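PDB 6LWT: superantigen-like protein SSL10, which probably inhibits classical-pathway complement activation by binding the Fc region of human IgG, and plasma clotting by interacting with prothrombin. Local coordinates for residues A[159-164]-A[169-174]; A[120-125]-A[141-146]; A[20-25]-A[175-180]. All coordinates share one frame; numbering follows the deposited sequence.

Contact 1: A[159-164]-A[169-174]; sequences RVKISL and FYNLDL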
loop_
_atom_site.group_PDB
_atom_site.type_symbol
_atom_site.label_atom_id
_atom_site.label_comp_id
_atom_site.label_asym_id
_atom_site.label_seq_id
_atom_site.Cartn_x
_atom_site.Cartn_y
_atom_site.Cartn_z
ATOM N N ARG A 159 7.249 1.255 -13.563
ATOM C CA ARG A 159 7.873 0.825 -12.327
ATOM C C ARG A 159 7.878 1.966 -11.337
ATOM O O ARG A 159 7.850 3.137 -11.723
ATOM C CB ARG A 159 9.315 0.384 -12.558
ATOM C CG ARG A 159 9.525 -0.644 -13.665
ATOM C CD ARG A 159 8.972 -2.037 -13.366
ATOM N NE ARG A 159 9.321 -2.902 -14.498
ATOM C CZ ARG A 159 8.630 -3.016 -15.637
ATOM N NH1 ARG A 159 7.483 -2.361 -15.840
ATOM N NH2 ARG A 159 9.097 -3.812 -16.596
ATOM N N VAL A 160 7.901 1.614 -10.058
ATOM C CA VAL A 160 8.047 2.611 -9.008
ATOM C C VAL A 160 9.147 2.164 -8.064
ATOM O O VAL A 160 9.003 1.112 -7.478
ATOM C CB VAL A 160 6.758 2.767 -8.183
ATOM C CG1 VAL A 160 6.991 3.777 -7.063
ATOM C CG2 VAL A 160 5.582 3.169 -9.065
ATOM N N LYS A 161 10.202 2.958 -7.889
ATOM C CA LYS A 161 11.310 2.595 -7.000
ATOM C C LYS A 161 11.321 3.529 -5.796
ATOM O O LYS A 161 11.571 4.729 -5.940
ATOM C CB LYS A 161 12.656 2.640 -7.720
ATOM C CG LYS A 161 13.857 2.255 -6.840
ATOM C CD LYS A 161 15.194 2.463 -7.548
ATOM C CE LYS A 161 16.368 2.065 -6.661
ATOM N NZ LYS A 161 17.542 1.558 -7.436
ATOM N N ILE A 162 11.067 2.958 -4.629
ATOM C CA ILE A 162 11.100 3.701 -3.376
ATOM C C ILE A 162 12.478 3.467 -2.741
ATOM O O ILE A 162 12.801 2.339 -2.355
ATOM C CB ILE A 162 9.970 3.226 -2.439
ATOM C CG1 ILE A 162 8.589 3.420 -3.094
ATOM C CG2 ILE A 162 10.045 3.925 -1.093
ATOM C CD1 ILE A 162 7.537 2.460 -2.579
ATOM N N SER A 163 13.277 4.526 -2.613
ATOM C CA SER A 163 14.590 4.424 -2.040
ATOM C C SER A 163 14.634 5.037 -0.644
ATOM O O SER A 163 14.043 6.109 -0.384
ATOM C CB SER A 163 15.609 5.091 -2.963
ATOM O OG SER A 163 15.640 4.392 -4.204
ATOM N N LEU A 164 15.351 4.352 0.235
ATOM C CA LEU A 164 15.553 4.788 1.599
ATOM C C LEU A 164 16.945 5.410 1.736
ATOM O O LEU A 164 17.838 5.169 0.917
ATOM C CB LEU A 164 15.370 3.648 2.591
ATOM C CG LEU A 164 14.082 2.802 2.533
ATOM C CD1 LEU A 164 13.993 1.909 3.758
ATOM C CD2 LEU A 164 12.838 3.639 2.324
ATOM N N PHE A 169 15.834 -0.305 -0.863
ATOM C CA PHE A 169 14.824 0.111 -1.796
ATOM C C PHE A 169 13.812 -0.982 -2.043
ATOM O O PHE A 169 14.049 -2.175 -1.753
ATOM C CB PHE A 169 15.416 0.623 -3.124
ATOM C CG PHE A 169 16.074 -0.439 -3.968
ATOM C CD1 PHE A 169 15.332 -1.156 -4.908
ATOM C CD2 PHE A 169 17.432 -0.707 -3.844
ATOM C CE1 PHE A 169 15.936 -2.121 -5.705
ATOM C CE2 PHE A 169 18.048 -1.656 -4.654
ATOM C CZ PHE A 169 17.291 -2.393 -5.562
ATOM N N TYR A 170 12.687 -0.543 -2.590
ATOM C CA TYR A 170 11.635 -1.440 -3.056
ATOM C C TYR A 170 11.330 -1.032 -4.490
ATOM O O TYR A 170 10.950 0.118 -4.730
ATOM C CB TYR A 170 10.364 -1.292 -2.204
ATOM C CG TYR A 170 10.579 -1.504 -0.719
ATOM C CD1 TYR A 170 10.928 -0.432 0.099
ATOM C CD2 TYR A 170 10.509 -2.775 -0.141
ATOM C CE1 TYR A 170 11.171 -0.616 1.467
ATOM C CE2 TYR A 170 10.742 -2.961 1.220
ATOM C CZ TYR A 170 11.073 -1.875 2.018
ATOM O OH TYR A 170 11.314 -2.005 3.371
ATOM N N ASN A 171 11.459 -1.962 -5.439
ATOM C CA ASN A 171 11.080 -1.677 -6.808
ATOM C C ASN A 171 9.753 -2.382 -7.097
ATOM O O ASN A 171 9.690 -3.616 -7.073
ATOM C CB ASN A 171 12.184 -2.105 -7.765
ATOM C CG ASN A 171 11.878 -1.720 -9.191
ATOM O OD1 ASN A 171 11.823 -0.538 -9.516
ATOM N ND2 ASN A 171 11.610 -2.720 -10.040
ATOM N N LEU A 172 8.712 -1.593 -7.331
ATOM C CA LEU A 172 7.357 -2.096 -7.589
ATOM C C LEU A 172 7.056 -2.158 -9.072
ATOM O O LEU A 172 7.356 -1.218 -9.820
ATOM C CB LEU A 172 6.327 -1.193 -6.933
ATOM C CG LEU A 172 6.524 -0.942 -5.448
ATOM C CD1 LEU A 172 5.600 0.159 -4.969
ATOM C CD2 LEU A 172 6.265 -2.213 -4.677
ATOM N N ASP A 173 6.475 -3.279 -9.495
ATOM C CA ASP A 173 6.099 -3.476 -10.885
ATOM C C ASP A 173 4.624 -3.098 -11.067
ATOM O O ASP A 173 3.732 -3.764 -10.549
ATOM C CB ASP A 173 6.331 -4.937 -11.260
ATOM C CG ASP A 173 6.160 -5.210 -12.755
ATOM O OD1 ASP A 173 5.739 -4.312 -13.541
ATOM O OD2 ASP A 173 6.464 -6.366 -13.128
ATOM N N LEU A 174 4.365 -2.041 -11.829
ATOM C CA LEU A 174 2.996 -1.594 -12.078
ATOM C C LEU A 174 2.205 -2.544 -12.997
ATOM O O LEU A 174 0.991 -2.436 -13.061
ATOM C CB LEU A 174 2.948 -0.161 -12.619
ATOM C CG LEU A 174 3.585 0.883 -11.680
ATOM C CD1 LEU A 174 3.648 2.210 -12.406
ATOM C CD2 LEU A 174 2.798 0.984 -10.387
#
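Strands 159-164 and 169-173 form an antiparallel β hairpin at one margin of the beta-grasp sheet, with Val160 opposite Leu172 and Ile162 opposite Tyr170 as hydrogen-bonded pairs. Leu172 N gives the shortest bond, 2.7 Å to Val160 O and nearly straight at 174°; Ile162 N reaches Tyr170 O at 2.8 Å. β-branched Val160 and Ile162 suit the extended backbone and face helix 133-148 together with Leu172. CD1 of Ile162 meets CD1 of Leu172 at 3.8 Å, while CG2 of Val160 lies equally far, 3.8 Å, from CD2 of Leu174. Tyr170, on this same face, sends its hydroxyl to Glu185.

The other face carries Arg159, Lys161, Ser163, Phe169, Asn171 and Asp173. Lys161 is long enough to reach diagonally across to Phe169: with CG anti to the backbone N (chi1 -179°) and the chain extended, NZ stands 4.1 Å from the ring centroid, almost on the ring normal, a cation-pi contact. Its CE also lies over that face. Farther along, Asp173 OD1 sits over the guanidinium face of Arg159, 3.5 Å from NH1, so the attraction is of charge alone; Arg159 also pairs with Asp157, and Asp173 with Arg175. A sheet with a mainly apolar face packed on a helix and a mostly polar face turned the other way is typical of the beta-grasp fold.

Contact 2: A[120-125]-A[141-146]; sequences KGYPYY and RKHLIE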
loop_
_atom_site.group_PDB
_atom_site.type_symbol
_atom_site.label_atom_id
_atom_site.label_comp_id
_atom_site.label_asym_id
_atom_site.label_seq_id
_atom_site.Cartn_x
_atom_site.Cartn_y
_atom_site.Cartn_z
ATOM N N LYS A 120 9.817 15.398 -13.975
ATOM C CA LYS A 120 9.397 16.403 -13.003
ATOM C C LYS A 120 9.379 15.747 -11.628
ATOM O O LYS A 120 8.822 14.645 -11.474
ATOM C CB LYS A 120 8.018 16.954 -13.371
ATOM C CG LYS A 120 7.520 18.046 -12.446
ATOM C CD LYS A 120 6.124 18.566 -12.810
ATOM C CE LYS A 120 5.726 19.684 -11.842
ATOM N NZ LYS A 120 4.379 20.251 -12.102
ATOM N N GLY A 121 9.999 16.414 -10.650
ATOM C CA GLY A 121 10.009 15.963 -9.270
ATOM C C GLY A 121 9.247 16.921 -8.379
ATOM O O GLY A 121 9.338 18.138 -8.557
ATOM N N TYR A 122 8.536 16.386 -7.397
ATOM C CA TYR A 122 7.801 17.212 -6.434
ATOM C C TYR A 122 7.601 16.451 -5.120
ATOM O O TYR A 122 7.683 15.213 -5.103
ATOM C CB TYR A 122 6.465 17.675 -7.030
ATOM C CG TYR A 122 5.619 16.568 -7.578
ATOM C CD1 TYR A 122 4.688 15.892 -6.762
ATOM C CD2 TYR A 122 5.746 16.173 -8.903
ATOM C CE1 TYR A 122 3.908 14.852 -7.272
ATOM C CE2 TYR A 122 4.980 15.141 -9.422
ATOM C CZ TYR A 122 4.070 14.479 -8.612
ATOM O OH TYR A 122 3.340 13.454 -9.190
ATOM N N PRO A 123 7.372 17.179 -4.005
ATOM C CA PRO A 123 7.181 16.487 -2.744
ATOM C C PRO A 123 5.905 15.646 -2.686
ATOM O O PRO A 123 4.864 16.031 -3.213
ATOM C CB PRO A 123 7.130 17.622 -1.699
ATOM C CG PRO A 123 7.739 18.799 -2.353
ATOM C CD PRO A 123 7.482 18.637 -3.814
ATOM N N TYR A 124 6.037 14.488 -2.055
ATOM C CA TYR A 124 4.943 13.552 -1.839
ATOM C C TYR A 124 4.855 13.367 -0.339
ATOM O O TYR A 124 5.818 12.930 0.274
ATOM C CB TYR A 124 5.230 12.211 -2.507
ATOM C CG TYR A 124 4.123 11.231 -2.262
ATOM C CD1 TYR A 124 2.936 11.302 -2.987
ATOM C CD2 TYR A 124 4.225 10.283 -1.234
ATOM C CE1 TYR A 124 1.887 10.423 -2.735
ATOM C CE2 TYR A 124 3.183 9.413 -0.961
ATOM C CZ TYR A 124 2.021 9.476 -1.716
ATOM O OH TYR A 124 0.989 8.597 -1.437
ATOM N N TYR A 125 3.719 13.743 0.250
ATOM C CA TYR A 125 3.614 13.863 1.696
ATOM C C TYR A 125 3.101 12.578 2.334
ATOM O O TYR A 125 2.197 11.933 1.807
ATOM C CB TYR A 125 2.724 15.063 2.075
ATOM C CG TYR A 125 3.287 16.363 1.568
ATOM C CD1 TYR A 125 4.362 16.973 2.211
ATOM C CD2 TYR A 125 2.770 16.971 0.424
ATOM C CE1 TYR A 125 4.900 18.161 1.733
ATOM C CE2 TYR A 125 3.300 18.158 -0.063
ATOM C CZ TYR A 125 4.361 18.746 0.596
ATOM O OH TYR A 125 4.900 19.906 0.107
ATOM N N ARG A 141 -0.108 4.338 -6.345
ATOM C CA ARG A 141 -0.812 3.978 -7.571
ATOM C C ARG A 141 -2.062 4.801 -7.789
ATOM O O ARG A 141 -2.310 5.248 -8.917
ATOM C CB ARG A 141 -1.116 2.488 -7.659
ATOM C CG ARG A 141 0.159 1.674 -7.664
ATOM C CD ARG A 141 -0.071 0.274 -8.186
ATOM N NE ARG A 141 0.900 -0.696 -7.636
ATOM C CZ ARG A 141 1.219 -1.855 -8.207
ATOM N NH1 ARG A 141 2.063 -2.665 -7.584
ATOM N NH2 ARG A 141 0.690 -2.229 -9.378
ATOM N N LYS A 142 -2.821 5.038 -6.731
ATOM C CA LYS A 142 -4.011 5.893 -6.834
ATOM C C LYS A 142 -3.661 7.300 -7.305
ATOM O O LYS A 142 -4.359 7.867 -8.170
ATOM C CB LYS A 142 -4.764 5.956 -5.512
ATOM C CG LYS A 142 -6.157 6.574 -5.635
ATOM C CD LYS A 142 -6.889 6.538 -4.299
ATOM C CE LYS A 142 -6.395 7.646 -3.381
ATOM N NZ LYS A 142 -7.269 7.839 -2.186
ATOM N N HIS A 143 -2.580 7.847 -6.750
ATOM C CA HIS A 143 -2.002 9.119 -7.222
ATOM C C HIS A 143 -1.688 9.103 -8.718
ATOM O O HIS A 143 -2.070 10.034 -9.441
ATOM C CB HIS A 143 -0.753 9.466 -6.393
ATOM C CG HIS A 143 -0.118 10.774 -6.757
ATOM N ND1 HIS A 143 1.019 10.856 -7.531
ATOM C CD2 HIS A 143 -0.467 12.050 -6.463
ATOM C CE1 HIS A 143 1.345 12.121 -7.700
ATOM N NE2 HIS A 143 0.465 12.871 -7.059
ATOM N N LEU A 144 -1.047 8.037 -9.198
ATOM C CA LEU A 144 -0.686 7.940 -10.600
ATOM C C LEU A 144 -1.909 7.708 -11.480
ATOM O O LEU A 144 -1.940 8.176 -12.618
ATOM C CB LEU A 144 0.328 6.835 -10.830
ATOM C CG LEU A 144 1.682 6.968 -10.117
ATOM C CD1 LEU A 144 2.455 5.683 -10.319
ATOM C CD2 LEU A 144 2.471 8.165 -10.606
ATOM N N ILE A 145 -2.908 6.999 -10.956
ATOM C CA ILE A 145 -4.177 6.795 -11.683
ATOM C C ILE A 145 -4.877 8.140 -11.872
ATOM O O ILE A 145 -5.226 8.511 -13.002
ATOM C CB ILE A 145 -5.118 5.804 -10.946
ATOM C CG1 ILE A 145 -4.559 4.379 -11.033
ATOM C CG2 ILE A 145 -6.524 5.847 -11.564
ATOM C CD1 ILE A 145 -5.098 3.421 -9.995
ATOM N N GLU A 146 -5.054 8.857 -10.767
ATOM C CA GLU A 146 -5.760 10.128 -10.767
ATOM C C GLU A 146 -5.020 11.229 -11.515
ATOM O O GLU A 146 -5.648 12.002 -12.227
ATOM C CB GLU A 146 -6.062 10.604 -9.340
ATOM C CG GLU A 146 -7.047 9.703 -8.616
ATOM C CD GLU A 146 -7.226 10.052 -7.150
ATOM O OE1 GLU A 146 -6.671 11.069 -6.673
ATOM O OE2 GLU A 146 -7.954 9.307 -6.471
#
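The backbone of Tyr122 and Tyr124, in an edge strand and its exit, stands well apart from that of His143 in a helix, and aromatic side chains bridge the interval. CA of Tyr122 is 12.7 Å from CA of His143, and CA of Tyr124 is 9.8 Å from the same atom. Segment 120-125 is extended, so Tyr122 and Tyr124, with one residue between them, both direct their CB atoms toward the helix. Segment 141-146 is regular helix, held by bonds such as Ile145 N to Arg141 O at 2.8 Å.

His143 carries the helical side of the contact. A chi1 of -178° throws the imidazole away from the backbone N, and it stretches out from the helix to meet both rings. Tyr124 presents the CD1-CE1 edge of its ring to the imidazole face; the centroids are 5.9 Å apart and the planes 72° from each other, an edge-to-face pair. Tyr122 and His143 reach toward each other from their own segments and meet rim to rim, with the planes at 50°, so that neither ring covers the other. Large aromatic residues suit these places because they are long enough to span the gap and their rings give broad surfaces that pack edge to face or rim to rim. The Tyr122 hydroxyl has a hydrogen-bond partner in Tyr148, and the Tyr122 ring takes a cation-pi contact from Lys147.

The three rings form an aromatic cluster near the surface. Leu107 of strand 106-110, the neighbour of strand 120-123 in the sheet, touches all three of them, and Tyr124 also packs on Leu136, Lys139 and Leu140. The cluster thus joins the margin of the beta-grasp sheet to helix 133-148, which on another side meets helix 14-22 through Arg141 and Ile145.

Contact 3: A[20-25]-A[175-180]; sequences RYYTGK and RSKLKF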
loop_
_atom_site.group_PDB
_atom_site.type_symbol
_atom_site.label_atom_id
_atom_site.label_comp_id
_atom_site.label_asym_id
_atom_site.label_seq_id
_atom_site.Cartn_x
_atom_site.Cartn_y
_atom_site.Cartn_z
ATOM N N ARG A 20 -9.480 -1.333 -11.326
ATOM C CA ARG A 20 -10.536 -1.559 -10.355
ATOM C C ARG A 20 -9.960 -1.765 -8.948
ATOM O O ARG A 20 -10.453 -1.160 -8.006
ATOM C CB ARG A 20 -11.459 -2.725 -10.779
ATOM C CG ARG A 20 -12.294 -2.480 -12.048
ATOM C CD ARG A 20 -12.987 -1.109 -12.130
ATOM N NE ARG A 20 -13.943 -0.840 -11.045
ATOM C CZ ARG A 20 -15.227 -1.230 -11.012
ATOM N NH1 ARG A 20 -15.779 -1.932 -12.003
ATOM N NH2 ARG A 20 -15.975 -0.915 -9.961
ATOM N N TYR A 21 -8.907 -2.573 -8.821
ATOM C CA TYR A 21 -8.340 -2.850 -7.497
ATOM C C TYR A 21 -7.828 -1.595 -6.813
ATOM O O TYR A 21 -8.136 -1.337 -5.650
ATOM C CB TYR A 21 -7.227 -3.887 -7.580
ATOM C CG TYR A 21 -6.651 -4.232 -6.228
ATOM C CD1 TYR A 21 -7.324 -5.094 -5.357
ATOM C CD2 TYR A 21 -5.449 -3.662 -5.791
ATOM C CE1 TYR A 21 -6.800 -5.398 -4.100
ATOM C CE2 TYR A 21 -4.927 -3.954 -4.537
ATOM C CZ TYR A 21 -5.583 -4.844 -3.708
ATOM O OH TYR A 21 -5.052 -5.139 -2.468
ATOM N N TYR A 22 -7.064 -0.804 -7.565
ATOM C CA TYR A 22 -6.396 0.379 -7.039
ATOM C C TYR A 22 -7.261 1.640 -7.003
ATOM O O TYR A 22 -6.785 2.689 -6.580
ATOM C CB TYR A 22 -5.059 0.596 -7.784
ATOM C CG TYR A 22 -3.974 -0.361 -7.336
ATOM C CD1 TYR A 22 -3.401 -0.221 -6.069
ATOM C CD2 TYR A 22 -3.519 -1.407 -8.158
ATOM C CE1 TYR A 22 -2.425 -1.088 -5.626
ATOM C CE2 TYR A 22 -2.540 -2.296 -7.721
ATOM C CZ TYR A 22 -1.989 -2.121 -6.449
ATOM O OH TYR A 22 -0.999 -2.950 -5.995
ATOM N N THR A 23 -8.537 1.540 -7.402
ATOM C CA THR A 23 -9.534 2.592 -7.131
ATOM C C THR A 23 -10.712 2.040 -6.296
ATOM O O THR A 23 -11.798 2.614 -6.307
ATOM C CB THR A 23 -10.084 3.194 -8.442
ATOM O OG1 THR A 23 -10.630 2.152 -9.259
ATOM C CG2 THR A 23 -8.972 3.878 -9.214
ATOM N N GLY A 24 -10.487 0.941 -5.570
ATOM C CA GLY A 24 -11.552 0.256 -4.808
ATOM C C GLY A 24 -11.779 0.846 -3.426
ATOM O O GLY A 24 -11.369 1.979 -3.138
ATOM N N LYS A 25 -12.466 0.086 -2.574
ATOM C CA LYS A 25 -12.781 0.529 -1.214
ATOM C C LYS A 25 -11.549 0.435 -0.337
ATOM O O LYS A 25 -10.918 -0.636 -0.273
ATOM C CB LYS A 25 -13.865 -0.349 -0.567
ATOM C CG LYS A 25 -15.219 -0.353 -1.262
ATOM C CD LYS A 25 -16.342 -0.761 -0.297
ATOM C CE LYS A 25 -16.938 0.419 0.476
ATOM N NZ LYS A 25 -18.230 0.905 -0.095
ATOM N N ARG A 175 2.872 -3.498 -13.638
ATOM C CA ARG A 175 2.175 -4.486 -14.465
ATOM C C ARG A 175 1.420 -5.557 -13.664
ATOM O O ARG A 175 0.635 -6.296 -14.242
ATOM C CB ARG A 175 3.133 -5.170 -15.417
ATOM C CG ARG A 175 3.916 -4.232 -16.330
ATOM C CD ARG A 175 4.983 -4.992 -17.110
ATOM N NE ARG A 175 5.958 -5.605 -16.198
ATOM C CZ ARG A 175 6.933 -6.430 -16.572
ATOM N NH1 ARG A 175 7.111 -6.740 -17.853
ATOM N NH2 ARG A 175 7.743 -6.944 -15.655
ATOM N N SER A 176 1.648 -5.650 -12.359
ATOM C CA SER A 176 0.843 -6.536 -11.532
ATOM C C SER A 176 0.523 -5.962 -10.170
ATOM O O SER A 176 1.090 -4.940 -9.729
ATOM C CB SER A 176 1.540 -7.887 -11.388
ATOM O OG SER A 176 2.859 -7.709 -10.955
ATOM N N LYS A 177 -0.388 -6.647 -9.491
ATOM C CA LYS A 177 -0.762 -6.268 -8.129
ATOM C C LYS A 177 0.416 -6.527 -7.205
ATOM O O LYS A 177 1.172 -7.471 -7.417
ATOM C CB LYS A 177 -1.992 -7.049 -7.655
ATOM C CG LYS A 177 -2.737 -6.352 -6.529
ATOM C CD LYS A 177 -3.542 -7.277 -5.602
ATOM C CE LYS A 177 -4.872 -7.701 -6.178
ATOM N NZ LYS A 177 -5.668 -8.483 -5.180
ATOM N N LEU A 178 0.588 -5.703 -6.172
ATOM C CA LEU A 178 1.561 -6.043 -5.129
ATOM C C LEU A 178 1.185 -7.416 -4.566
ATOM O O LEU A 178 0.018 -7.681 -4.352
ATOM C CB LEU A 178 1.554 -5.020 -3.994
ATOM C CG LEU A 178 2.579 -5.213 -2.878
ATOM C CD1 LEU A 178 3.994 -5.029 -3.391
ATOM C CD2 LEU A 178 2.319 -4.226 -1.758
ATOM N N LYS A 179 2.168 -8.287 -4.347
ATOM C CA LYS A 179 1.874 -9.596 -3.764
ATOM C C LYS A 179 1.513 -9.526 -2.308
ATOM O O LYS A 179 2.061 -8.698 -1.558
ATOM C CB LYS A 179 3.041 -10.551 -3.974
ATOM C CG LYS A 179 3.185 -10.871 -5.457
ATOM C CD LYS A 179 3.902 -12.175 -5.667
ATOM C CE LYS A 179 3.963 -12.505 -7.156
ATOM N NZ LYS A 179 5.141 -13.371 -7.382
ATOM N N PHE A 180 0.627 -10.440 -1.888
ATOM C CA PHE A 180 0.162 -10.481 -0.498
ATOM C C PHE A 180 1.320 -10.599 0.478
ATOM O O PHE A 180 1.329 -9.927 1.513
ATOM C CB PHE A 180 -0.821 -11.649 -0.249
ATOM C CG PHE A 180 -2.220 -11.454 -0.818
ATOM C CD1 PHE A 180 -2.642 -10.258 -1.393
ATOM C CD2 PHE A 180 -3.152 -12.493 -0.700
ATOM C CE1 PHE A 180 -3.934 -10.110 -1.871
ATOM C CE2 PHE A 180 -4.450 -12.347 -1.174
ATOM C CZ PHE A 180 -4.840 -11.154 -1.766
#
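From CB, the side chain of Lys177 runs across one face of the Tyr21 ring. CG, placed by an extended first torsion (chi1 -158°), is 3.8 Å from Tyr21 CE2 and also passes near the Tyr22 hydroxyl. CD comes next, 3.7 Å from Tyr21 CZ. A bend at chi3 then carries CE over the middle of the ring, 3.6 Å from the centroid of Tyr21 in a CH-pi contact. NZ lies off-centre, 4.0 Å from that centroid and 32° from the ring normal: a cation-pi contact, backed by a salt bridge to Glu78. The Tyr21 hydroxyl is hydrogen-bonded to the other oxygen of the same carboxylate, so lysine and tyrosine share an acidic partner. Lysine suits the place because its methylenes cover the ring while its charge reaches beyond.

Helix 14-22, at the N-terminal end of this two-domain toxin fold, here meets the loop that follows the beta-grasp hairpin. The buried Tyr22 extends from the helix to that loop: Leu178 N donates to its OH at 3.2 Å in an almost perfectly straight bond (177°). The same hydroxyl is also hydrogen-bonded to Asp137 of helix 133-148. CD2 of Tyr21 sits over the centre of the Tyr22 ring, 3.6 Å above its plane, while Arg141 and Ile145 also pack against Tyr22.

Overall arrangement
Followed from the N terminus, the chain opens contact 3 at 20-25, where the N-terminal helix gives way to the loop leading into the OB-fold, and passes through that domain before reaching the beta-grasp strands. Contact 2 opens at 120-125 and closes at 141-146; contact 1 then opens at 159-164 and closes its short hairpin at 169-174. Only afterwards does 175-180 complete contact 3, so contacts 2 and 1 stand in series, both nested in its long loop, and none cross. Helix 133-148 lies between them: Leu144 packs on Val160 and Leu174, and Arg141 probably hydrogen-bonds to Ser176 O. Together they tie sheet, central helix and N-terminal helix.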